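Long-range contacts in toxin 2A (Paenibacillus larvae, PDB 5URP), which acts as an ADP-ribosyltransferase toxin and virulence factor, probably transferring ADP-ribose from NAD+ to a target protein of the host: residues F26-G37 with S150-L158; K53-R61 with V179-E190. All blocks are in the same frame, centred on the assembly; numbering follows the deposited sequence.

Contact 1 of 2, residues F26-G37 with S150-L158; sequences FRIDKEKAKKWG and STSLVNGTL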
loop_
_atom_site.group_PDB
_atom_site.type_symbol
_atom_site.label_atom_id
_atom_site.label_comp_id
_atom_site.label_asym_id
_atom_site.label_seq_id
_atom_site.Cartn_x
_atom_site.Cartn_y
_atom_site.Cartn_z
ATOM N N PHE A 26 8.719 -3.025 11.716
ATOM C CA PHE A 26 9.056 -1.866 12.529
ATOM C C PHE A 26 7.921 -1.421 13.434
ATOM O O PHE A 26 8.165 -0.622 14.341
ATOM C CB PHE A 26 9.481 -0.716 11.618
ATOM C CG PHE A 26 10.775 -0.983 10.893
ATOM C CD1 PHE A 26 11.961 -1.056 11.585
ATOM C CD2 PHE A 26 10.789 -1.179 9.526
ATOM C CE1 PHE A 26 13.152 -1.323 10.916
ATOM C CE2 PHE A 26 11.981 -1.446 8.863
ATOM C CZ PHE A 26 13.132 -1.510 9.550
ATOM N N ARG A 27 6.713 -1.940 13.235
ATOM C CA ARG A 27 5.551 -1.647 14.081
ATOM C C ARG A 27 5.351 -0.136 14.067
ATOM O O ARG A 27 4.939 0.385 13.020
ATOM C CB ARG A 27 5.717 -2.295 15.459
ATOM C CG ARG A 27 5.696 -3.837 15.402
ATOM C CD ARG A 27 5.637 -4.483 16.784
ATOM N NE ARG A 27 4.483 -4.041 17.567
ATOM C CZ ARG A 27 3.288 -4.629 17.570
ATOM N NH1 ARG A 27 3.058 -5.703 16.824
ATOM N NH2 ARG A 27 2.312 -4.135 18.325
ATOM N N ILE A 28 5.558 0.585 15.170
ATOM C CA ILE A 28 5.393 2.047 15.158
ATOM C C ILE A 28 6.724 2.779 15.315
ATOM O O ILE A 28 6.735 3.989 15.557
ATOM C CB ILE A 28 4.395 2.502 16.243
ATOM C CG1 ILE A 28 4.875 2.088 17.627
ATOM C CG2 ILE A 28 3.012 1.928 15.959
ATOM C CD1 ILE A 28 4.051 2.762 18.777
ATOM N N ASP A 29 7.852 2.078 15.180
ATOM C CA ASP A 29 9.163 2.673 15.472
ATOM C C ASP A 29 9.653 3.406 14.231
ATOM O O ASP A 29 10.393 2.871 13.403
ATOM C CB ASP A 29 10.160 1.617 15.935
ATOM C CG ASP A 29 11.455 2.212 16.458
ATOM O OD1 ASP A 29 11.809 3.357 16.085
ATOM O OD2 ASP A 29 12.140 1.529 17.245
ATOM N N LYS A 30 9.253 4.673 14.128
ATOM C CA LYS A 30 9.556 5.483 12.953
ATOM C C LYS A 30 11.054 5.727 12.802
ATOM O O LYS A 30 11.563 5.755 11.680
ATOM C CB LYS A 30 8.807 6.812 13.058
ATOM C CG LYS A 30 8.370 7.414 11.775
ATOM C CD LYS A 30 7.402 8.563 12.005
ATOM C CE LYS A 30 6.909 9.113 10.663
ATOM N NZ LYS A 30 5.861 10.164 10.792
ATOM N N GLU A 31 11.788 5.905 13.909
ATOM C CA GLU A 31 13.212 6.212 13.760
ATOM C C GLU A 31 13.990 5.012 13.228
ATOM O O GLU A 31 14.811 5.157 12.310
ATOM C CB GLU A 31 13.791 6.720 15.083
ATOM C CG GLU A 31 13.396 8.167 15.364
ATOM C CD GLU A 31 13.629 9.082 14.153
ATOM O OE1 GLU A 31 14.784 9.170 13.678
ATOM O OE2 GLU A 31 12.652 9.684 13.652
ATOM N N LYS A 32 13.706 3.810 13.740
ATOM C CA LYS A 32 14.322 2.605 13.189
ATOM C C LYS A 32 13.932 2.388 11.728
ATOM O O LYS A 32 14.784 2.039 10.896
ATOM C CB LYS A 32 13.936 1.380 14.017
ATOM C CG LYS A 32 14.841 1.099 15.218
ATOM C CD LYS A 32 14.403 -0.164 15.973
ATOM C CE LYS A 32 14.557 -1.453 15.148
ATOM N NZ LYS A 32 15.984 -1.863 14.946
ATOM N N ALA A 33 12.647 2.576 11.402
ATOM C CA ALA A 33 12.156 2.340 10.046
ATOM C C ALA A 33 12.836 3.268 9.052
ATOM O O ALA A 33 13.241 2.846 7.962
ATOM C CB ALA A 33 10.638 2.546 10.001
ATOM N N LYS A 34 12.983 4.534 9.424
ATOM C CA LYS A 34 13.582 5.523 8.543
ATOM C C LYS A 34 15.028 5.156 8.194
ATOM O O LYS A 34 15.445 5.273 7.034
ATOM C CB LYS A 34 13.480 6.876 9.224
ATOM C CG LYS A 34 13.365 8.077 8.344
ATOM C CD LYS A 34 12.912 9.271 9.187
ATOM C CE LYS A 34 13.695 10.538 8.869
ATOM N NZ LYS A 34 13.342 11.130 7.547
ATOM N N LYS A 35 15.804 4.685 9.173
ATOM C CA LYS A 35 17.191 4.299 8.895
ATOM C C LYS A 35 17.273 3.140 7.904
ATOM O O LYS A 35 18.154 3.122 7.024
ATOM C CB LYS A 35 17.898 3.924 10.201
ATOM C CG LYS A 35 19.275 3.261 10.013
ATOM C CD LYS A 35 20.067 3.185 11.329
ATOM C CE LYS A 35 21.504 2.720 11.090
ATOM N NZ LYS A 35 22.247 3.593 10.110
ATOM N N TRP A 36 16.403 2.136 8.066
ATOM C CA TRP A 36 16.390 0.977 7.177
ATOM C C TRP A 36 15.971 1.383 5.780
ATOM O O TRP A 36 16.606 0.994 4.786
ATOM C CB TRP A 36 15.442 -0.084 7.726
ATOM C CG TRP A 36 15.321 -1.310 6.888
ATOM C CD1 TRP A 36 16.030 -2.476 7.037
ATOM C CD2 TRP A 36 14.436 -1.521 5.777
ATOM N NE1 TRP A 36 15.636 -3.393 6.094
ATOM C CE2 TRP A 36 14.672 -2.836 5.302
ATOM C CE3 TRP A 36 13.479 -0.731 5.133
ATOM C CZ2 TRP A 36 13.978 -3.374 4.222
ATOM C CZ3 TRP A 36 12.798 -1.264 4.054
ATOM C CH2 TRP A 36 13.039 -2.574 3.618
ATOM N N GLY A 37 14.905 2.180 5.684
ATOM C CA GLY A 37 14.403 2.563 4.377
ATOM C C GLY A 37 15.400 3.397 3.598
ATOM O O GLY A 37 15.556 3.225 2.386
ATOM N N SER A 150 0.453 2.005 -2.347
ATOM C CA SER A 150 1.189 2.806 -1.387
ATOM C C SER A 150 0.986 2.219 0.004
ATOM O O SER A 150 -0.159 2.022 0.439
ATOM C CB SER A 150 0.697 4.262 -1.408
ATOM O OG SER A 150 1.019 4.926 -2.619
ATOM N N THR A 151 2.087 1.972 0.703
ATOM C CA THR A 151 2.088 1.388 2.034
ATOM C C THR A 151 3.119 2.147 2.854
ATOM O O THR A 151 3.819 3.014 2.330
ATOM C CB THR A 151 2.451 -0.100 2.000
ATOM O OG1 THR A 151 3.836 -0.244 1.694
ATOM C CG2 THR A 151 1.615 -0.839 0.970
ATOM N N SER A 152 3.198 1.851 4.150
ATOM C CA SER A 152 4.160 2.492 5.040
ATOM C C SER A 152 4.945 1.457 5.829
ATOM O O SER A 152 4.419 0.406 6.228
ATOM C CB SER A 152 3.452 3.447 6.045
ATOM O OG SER A 152 4.400 4.081 6.901
ATOM N N LEU A 153 6.204 1.792 6.126
ATOM C CA LEU A 153 7.016 0.946 6.993
ATOM C C LEU A 153 6.518 0.931 8.428
ATOM O O LEU A 153 6.887 0.041 9.200
ATOM C CB LEU A 153 8.471 1.408 6.988
ATOM C CG LEU A 153 9.300 1.158 5.746
ATOM C CD1 LEU A 153 10.687 1.748 5.980
ATOM C CD2 LEU A 153 9.393 -0.336 5.465
ATOM N N VAL A 154 5.721 1.914 8.816
ATOM C CA VAL A 154 5.184 1.917 10.167
ATOM C C VAL A 154 3.664 1.989 10.109
ATOM O O VAL A 154 3.045 2.433 9.130
ATOM C CB VAL A 154 5.741 3.052 11.065
ATOM C CG1 VAL A 154 7.206 2.848 11.293
ATOM C CG2 VAL A 154 5.423 4.392 10.493
ATOM N N ASN A 155 3.070 1.571 11.216
ATOM C CA ASN A 155 1.626 1.609 11.394
ATOM C C ASN A 155 1.297 2.977 11.980
ATOM O O ASN A 155 1.166 3.136 13.185
ATOM C CB ASN A 155 1.190 0.469 12.295
ATOM C CG ASN A 155 -0.287 0.374 12.442
ATOM O OD1 ASN A 155 -1.057 1.059 11.770
ATOM N ND2 ASN A 155 -0.704 -0.470 13.364
ATOM N N GLY A 156 1.196 3.972 11.086
ATOM C CA GLY A 156 1.150 5.367 11.510
ATOM C C GLY A 156 -0.193 5.754 12.093
ATOM O O GLY A 156 -1.206 5.057 11.917
ATOM N N THR A 157 -0.183 6.884 12.817
ATOM C CA THR A 157 -1.404 7.353 13.465
ATOM C C THR A 157 -2.503 7.661 12.456
ATOM O O THR A 157 -3.685 7.575 12.793
ATOM C CB THR A 157 -1.105 8.592 14.322
ATOM O OG1 THR A 157 -0.538 9.629 13.512
ATOM C CG2 THR A 157 -0.125 8.271 15.420
ATOM N N LEU A 158 -2.148 8.038 11.230
ATOM C CA LEU A 158 -3.166 8.332 10.222
ATOM C C LEU A 158 -4.087 7.132 9.986
ATOM O O LEU A 158 -5.252 7.301 9.599
ATOM C CB LEU A 158 -2.498 8.782 8.911
ATOM C CG LEU A 158 -1.784 7.768 8.003
ATOM C CD1 LEU A 158 -1.496 8.377 6.636
ATOM C CD2 LEU A 158 -0.490 7.245 8.612
HETATM O O HOH W 1 7.804 -2.502 9.162
#
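Leu153, one residue beyond the strand 149-152, pushes its isobutyl group into the first turns of helix 30-45. Its CB lies 3.9 Å from Ala33 CB, and its two methyls part from there: CD1 rests 3.4 Å from Ala33 O, while CD2 comes obliquely to the indole, 3.8 Å from Trp36 CZ3. A methyl on residue 33 lets the leucine close up on the helix, and the indole crosses the leucine at about a right angle. The carbonyl of Leu153 serves the loop before the helix instead. Leu153 O lies near the plane of the Phe26 ring, at its edge, and a water that donates to it accepts from Phe26 N, bridging the two backbones. The residues Ser150-Thr151-Ser152 that lead into this turn match the Ser-Thr-Ser motif of many ADP-ribosyltransferase toxins; the first helix is thus held against the residues that directly follow a strand probably lining the NAD site, as in relatives. Ser152 OG accepts from Val154 N in an ST turn that bends the chain. Val154 then lays its CG1 methyl against the start of the helix. With CG1 anti to its own carbonyl carbon (chi1 -65°), that methyl packs 3.7 Å from Ala33 CB and 3.9 Å from Lys30 CA, a fit that suits a short branched side chain. Val154 CA also makes a CH...O contact of 3.2 Å with Arg27 O. The same oxygen accepts from Asn155 N at 2.9 Å, a nearly straight bond (166°). Arg27 occupies the second position of a type II' turn, which presents its carbonyl to these donors, and Ile28 CG2 lies 3.5 Å from Asn155 O.

Contact 2 of 2, residues K53-R61 with V179-E190; sequences KRQITLYTR and VDPISYYPGQLE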
loop_
_atom_site.group_PDB
_atom_site.type_symbol
_atom_site.label_atom_id
_atom_site.label_comp_id
_atom_site.label_asym_id
_atom_site.label_seq_id
_atom_site.Cartn_x
_atom_site.Cartn_y
_atom_site.Cartn_z
ATOM N N LYS A 53 12.476 10.180 -10.846
ATOM C CA LYS A 53 12.329 10.786 -9.516
ATOM C C LYS A 53 11.183 11.783 -9.494
ATOM O O LYS A 53 10.367 11.780 -8.563
ATOM C CB LYS A 53 13.627 11.479 -9.099
ATOM C CG LYS A 53 14.790 10.517 -8.869
ATOM C CD LYS A 53 16.059 11.307 -8.599
ATOM C CE LYS A 53 17.276 10.426 -8.507
ATOM N NZ LYS A 53 18.468 11.205 -8.922
ATOM N N ARG A 54 11.115 12.653 -10.495
ATOM C CA ARG A 54 10.066 13.672 -10.536
ATOM C C ARG A 54 8.676 13.044 -10.572
ATOM O O ARG A 54 7.758 13.513 -9.887
ATOM C CB ARG A 54 10.288 14.575 -11.738
ATOM C CG ARG A 54 9.169 15.551 -11.981
ATOM C CD ARG A 54 9.474 16.418 -13.189
ATOM N NE ARG A 54 8.450 16.247 -14.218
ATOM C CZ ARG A 54 7.401 17.048 -14.393
ATOM N NH1 ARG A 54 6.524 16.776 -15.353
ATOM N NH2 ARG A 54 7.225 18.121 -13.634
ATOM N N GLN A 55 8.492 11.982 -11.364
ATOM C CA GLN A 55 7.169 11.362 -11.438
ATOM C C GLN A 55 6.796 10.671 -10.145
ATOM O O GLN A 55 5.613 10.669 -9.775
ATOM C CB GLN A 55 7.086 10.373 -12.610
ATOM C CG GLN A 55 7.146 11.020 -13.960
ATOM C CD GLN A 55 6.017 12.020 -14.214
ATOM O OE1 GLN A 55 4.940 11.966 -13.593
ATOM N NE2 GLN A 55 6.272 12.959 -15.110
ATOM N N ILE A 56 7.769 10.078 -9.445
ATOM C CA ILE A 56 7.496 9.512 -8.136
ATOM C C ILE A 56 7.028 10.611 -7.185
ATOM O O ILE A 56 6.023 10.459 -6.485
ATOM C CB ILE A 56 8.733 8.782 -7.588
ATOM C CG1 ILE A 56 8.944 7.510 -8.418
ATOM C CG2 ILE A 56 8.596 8.448 -6.107
ATOM C CD1 ILE A 56 10.280 6.891 -8.249
ATOM N N THR A 57 7.748 11.728 -7.153
ATOM C CA THR A 57 7.335 12.850 -6.296
ATOM C C THR A 57 5.914 13.285 -6.631
ATOM O O THR A 57 5.071 13.481 -5.731
ATOM C CB THR A 57 8.314 14.020 -6.445
ATOM O OG1 THR A 57 9.626 13.625 -5.995
ATOM C CG2 THR A 57 7.850 15.215 -5.608
ATOM N N LEU A 58 5.615 13.420 -7.918
ATOM C CA LEU A 58 4.297 13.914 -8.318
ATOM C C LEU A 58 3.204 12.926 -7.968
ATOM O O LEU A 58 2.090 13.329 -7.606
ATOM C CB LEU A 58 4.273 14.235 -9.798
ATOM C CG LEU A 58 5.137 15.421 -10.215
ATOM C CD1 LEU A 58 5.066 15.533 -11.713
ATOM C CD2 LEU A 58 4.702 16.730 -9.524
ATOM N N TYR A 59 3.494 11.629 -8.071
ATOM C CA TYR A 59 2.557 10.624 -7.615
ATOM C C TYR A 59 2.267 10.799 -6.129
ATOM O O TYR A 59 1.106 10.770 -5.710
ATOM C CB TYR A 59 3.118 9.207 -7.930
ATOM C CG TYR A 59 2.347 8.114 -7.231
ATOM C CD1 TYR A 59 1.204 7.575 -7.798
ATOM C CD2 TYR A 59 2.732 7.649 -5.977
ATOM C CE1 TYR A 59 0.475 6.590 -7.141
ATOM C CE2 TYR A 59 1.989 6.700 -5.307
ATOM C CZ TYR A 59 0.875 6.170 -5.902
ATOM O OH TYR A 59 0.154 5.227 -5.224
ATOM N N THR A 60 3.313 10.956 -5.309
ATOM C CA THR A 60 3.082 11.072 -3.868
ATOM C C THR A 60 2.322 12.352 -3.541
ATOM O O THR A 60 1.615 12.403 -2.532
ATOM C CB THR A 60 4.390 11.034 -3.065
ATOM O OG1 THR A 60 5.213 12.174 -3.334
ATOM C CG2 THR A 60 5.174 9.672 -3.258
ATOM N N ARG A 61 2.461 13.372 -4.376
ATOM C CA ARG A 61 1.759 14.640 -4.138
ATOM C C ARG A 61 0.263 14.482 -4.332
ATOM O O ARG A 61 -0.531 15.078 -3.605
ATOM C CB ARG A 61 2.321 15.691 -5.082
ATOM C CG ARG A 61 1.695 17.091 -5.015
ATOM C CD ARG A 61 2.384 18.053 -5.996
ATOM N NE ARG A 61 1.754 19.363 -6.083
ATOM C CZ ARG A 61 0.649 19.601 -6.791
ATOM N NH1 ARG A 61 0.091 18.575 -7.468
ATOM N NH2 ARG A 61 0.134 20.788 -6.848
ATOM N N VAL A 179 10.161 5.560 -0.885
ATOM C CA VAL A 179 10.103 6.834 -1.584
ATOM C C VAL A 179 10.101 8.046 -0.651
ATOM O O VAL A 179 10.093 9.167 -1.155
ATOM C CB VAL A 179 8.886 6.902 -2.538
ATOM C CG1 VAL A 179 8.951 5.792 -3.621
ATOM C CG2 VAL A 179 7.569 6.835 -1.781
ATOM N N ASP A 180 10.155 7.858 0.666
ATOM C CA ASP A 180 10.063 8.999 1.583
ATOM C C ASP A 180 11.069 10.107 1.296
ATOM O O ASP A 180 10.718 11.286 1.468
ATOM C CB ASP A 180 10.235 8.497 3.025
ATOM C CG ASP A 180 9.847 9.552 4.053
ATOM O OD1 ASP A 180 8.633 9.690 4.297
ATOM O OD2 ASP A 180 10.764 10.210 4.599
ATOM N N PRO A 181 12.313 9.823 0.896
ATOM C CA PRO A 181 13.263 10.922 0.688
ATOM C C PRO A 181 12.912 11.842 -0.469
ATOM O O PRO A 181 13.446 12.963 -0.513
ATOM C CB PRO A 181 14.593 10.195 0.458
ATOM C CG PRO A 181 14.420 8.867 1.153
ATOM C CD PRO A 181 12.984 8.505 0.879
ATOM N N ILE A 182 12.039 11.426 -1.395
ATOM C CA ILE A 182 11.574 12.297 -2.474
ATOM C C ILE A 182 10.062 12.464 -2.466
ATOM O O ILE A 182 9.504 13.093 -3.367
ATOM C CB ILE A 182 12.066 11.827 -3.860
ATOM C CG1 ILE A 182 11.562 10.410 -4.187
ATOM C CG2 ILE A 182 13.590 11.922 -3.945
ATOM C CD1 ILE A 182 11.834 9.999 -5.657
ATOM N N SER A 183 9.401 12.029 -1.404
ATOM C CA SER A 183 7.963 12.150 -1.339
ATOM C C SER A 183 7.582 13.601 -1.097
ATOM O O SER A 183 8.307 14.354 -0.453
ATOM C CB SER A 183 7.399 11.329 -0.190
ATOM O OG SER A 183 5.993 11.541 -0.120
ATOM N N TYR A 184 6.416 13.953 -1.601
ATOM C CA TYR A 184 5.817 15.246 -1.293
ATOM C C TYR A 184 5.393 15.349 0.172
ATOM O O TYR A 184 5.200 16.480 0.675
ATOM C CB TYR A 184 4.628 15.458 -2.216
ATOM C CG TYR A 184 4.088 16.860 -2.168
ATOM C CD1 TYR A 184 4.691 17.862 -2.881
ATOM C CD2 TYR A 184 2.982 17.181 -1.395
ATOM C CE1 TYR A 184 4.201 19.180 -2.835
ATOM C CE2 TYR A 184 2.491 18.471 -1.323
ATOM C CZ TYR A 184 3.098 19.476 -2.045
ATOM O OH TYR A 184 2.637 20.760 -2.015
ATOM N N TYR A 185 5.210 14.210 0.854
ATOM C CA TYR A 185 4.791 14.139 2.257
ATOM C C TYR A 185 5.832 13.366 3.062
ATOM O O TYR A 185 5.603 12.219 3.481
ATOM C CB TYR A 185 3.419 13.488 2.381
ATOM C CG TYR A 185 2.313 14.239 1.692
ATOM C CD1 TYR A 185 1.803 15.395 2.235
ATOM C CD2 TYR A 185 1.763 13.794 0.490
ATOM C CE1 TYR A 185 0.787 16.092 1.619
ATOM C CE2 TYR A 185 0.730 14.468 -0.112
ATOM C CZ TYR A 185 0.250 15.624 0.444
ATOM O OH TYR A 185 -0.789 16.359 -0.118
ATOM N N PRO A 186 7.000 13.956 3.271
ATOM C CA PRO A 186 8.015 13.307 4.103
ATOM C C PRO A 186 7.478 13.030 5.502
ATOM O O PRO A 186 6.798 13.861 6.108
ATOM C CB PRO A 186 9.166 14.322 4.119
ATOM C CG PRO A 186 8.537 15.638 3.753
ATOM C CD PRO A 186 7.446 15.272 2.787
ATOM N N GLY A 187 7.806 11.854 6.014
ATOM C CA GLY A 187 7.282 11.345 7.257
ATOM C C GLY A 187 6.268 10.240 7.086
ATOM O O GLY A 187 5.969 9.544 8.065
ATOM N N GLN A 188 5.746 10.029 5.871
ATOM C CA GLN A 188 4.815 8.938 5.656
ATOM C C GLN A 188 5.529 7.595 5.599
ATOM O O GLN A 188 4.874 6.559 5.755
ATOM C CB GLN A 188 4.017 9.148 4.372
ATOM C CG GLN A 188 3.059 10.341 4.490
ATOM C CD GLN A 188 2.083 10.436 3.351
ATOM O OE1 GLN A 188 2.360 10.030 2.229
ATOM N NE2 GLN A 188 0.928 11.034 3.628
ATOM N N LEU A 189 6.847 7.616 5.419
ATOM C CA LEU A 189 7.693 6.411 5.360
ATOM C C LEU A 189 7.142 5.405 4.342
ATOM O O LEU A 189 7.014 4.211 4.615
ATOM C CB LEU A 189 7.866 5.742 6.724
ATOM C CG LEU A 189 8.360 6.601 7.891
ATOM C CD1 LEU A 189 8.957 5.715 8.969
ATOM C CD2 LEU A 189 9.304 7.706 7.478
ATOM N N GLU A 190 6.819 5.911 3.166
ATOM C CA GLU A 190 6.086 5.141 2.166
ATOM C C GLU A 190 6.980 4.136 1.434
ATOM O O GLU A 190 8.068 4.481 0.957
ATOM C CB GLU A 190 5.436 6.066 1.145
ATOM C CG GLU A 190 4.683 5.314 0.063
ATOM C CD GLU A 190 3.894 6.180 -0.902
ATOM O OE1 GLU A 190 3.633 7.376 -0.627
ATOM O OE2 GLU A 190 3.523 5.636 -1.963
HETATM O O HOH W 2 0.727 10.409 -0.812
HETATM O O HOH W 3 -2.362 15.254 -1.865
#
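Thr60 and Tyr184 meet through a nearly straight hydrogen bond, in which Tyr184 N donates to Thr60 OG1 at 2.8 Å (175°). The same hydroxyl donates to Thr57 O, one turn back in the helix, so a donor and an acceptor fix its rotation. Threonine suits both helix positions: Thr57 OG1 donates to Ile182 O at 2.7 Å, giving the irregular loop a second tie. Arg61, the next residue on, uses hydrocarbon instead. Its CB starts 3.6 Å from Tyr184 CG, beside the root of the ring. Since CG is anti to the backbone N (chi1 179°), the chain runs out across the phenol, and CG stands over the ring centre, 3.6 Å from the centroid, as a CH-pi contact. CD moves on to the rim, 3.8 Å from Tyr184 CE1. NE has reached the ring's margin, and the guanidinium is turned steeply against the ring, too far away for more than a weak cation-pi attraction. Earlier in the helix the contact is apolar: Ile182 CD1 sits 3.6 Å from Ile56 CG2, which also touches Val179 CG1. Tyr59 brings a ring edge to Glu190 OE2, itself hydrogen-bonded to Ser150 OG. Gln188 and Glu190 fit the Gln-X-Glu signature of C3-like toxins, so the loop leading to Glu190 is probably the counterpart of the ARTT loop, which recognises the target protein in those relatives. The loop joins strand 177-178 to strand 190-193 and lies between helix 50-61 and helix 30-45, whose Tyr41 touches Ile182, while Ile56 also touches Ala91 of helix 79-92.

How the contacts relate
Both contacts are partly buried, and each holds one of two successive helices, 30-45 or 50-61, against a loop next to the small three-stranded sheet: the residues just after strand 149-152 in contact 1, the loop before strand 190-193 in contact 2. Contact 1 has a buried aliphatic centre, with one direct backbone hydrogen bond toward its more exposed margin. Contact 2 buries more surface and relies on threonine hydroxyls meeting loop backbone, with tyrosine and arginine packing at its exposed end. Ser150 OG lies 2.7 Å from Glu190 OE2 and 2.8 Å from Tyr59 OH, probably hydrogen-bonded to both: the Ser150-Glu190 pair joins what are probably the two family motifs, and Tyr59 adds helix 50-61.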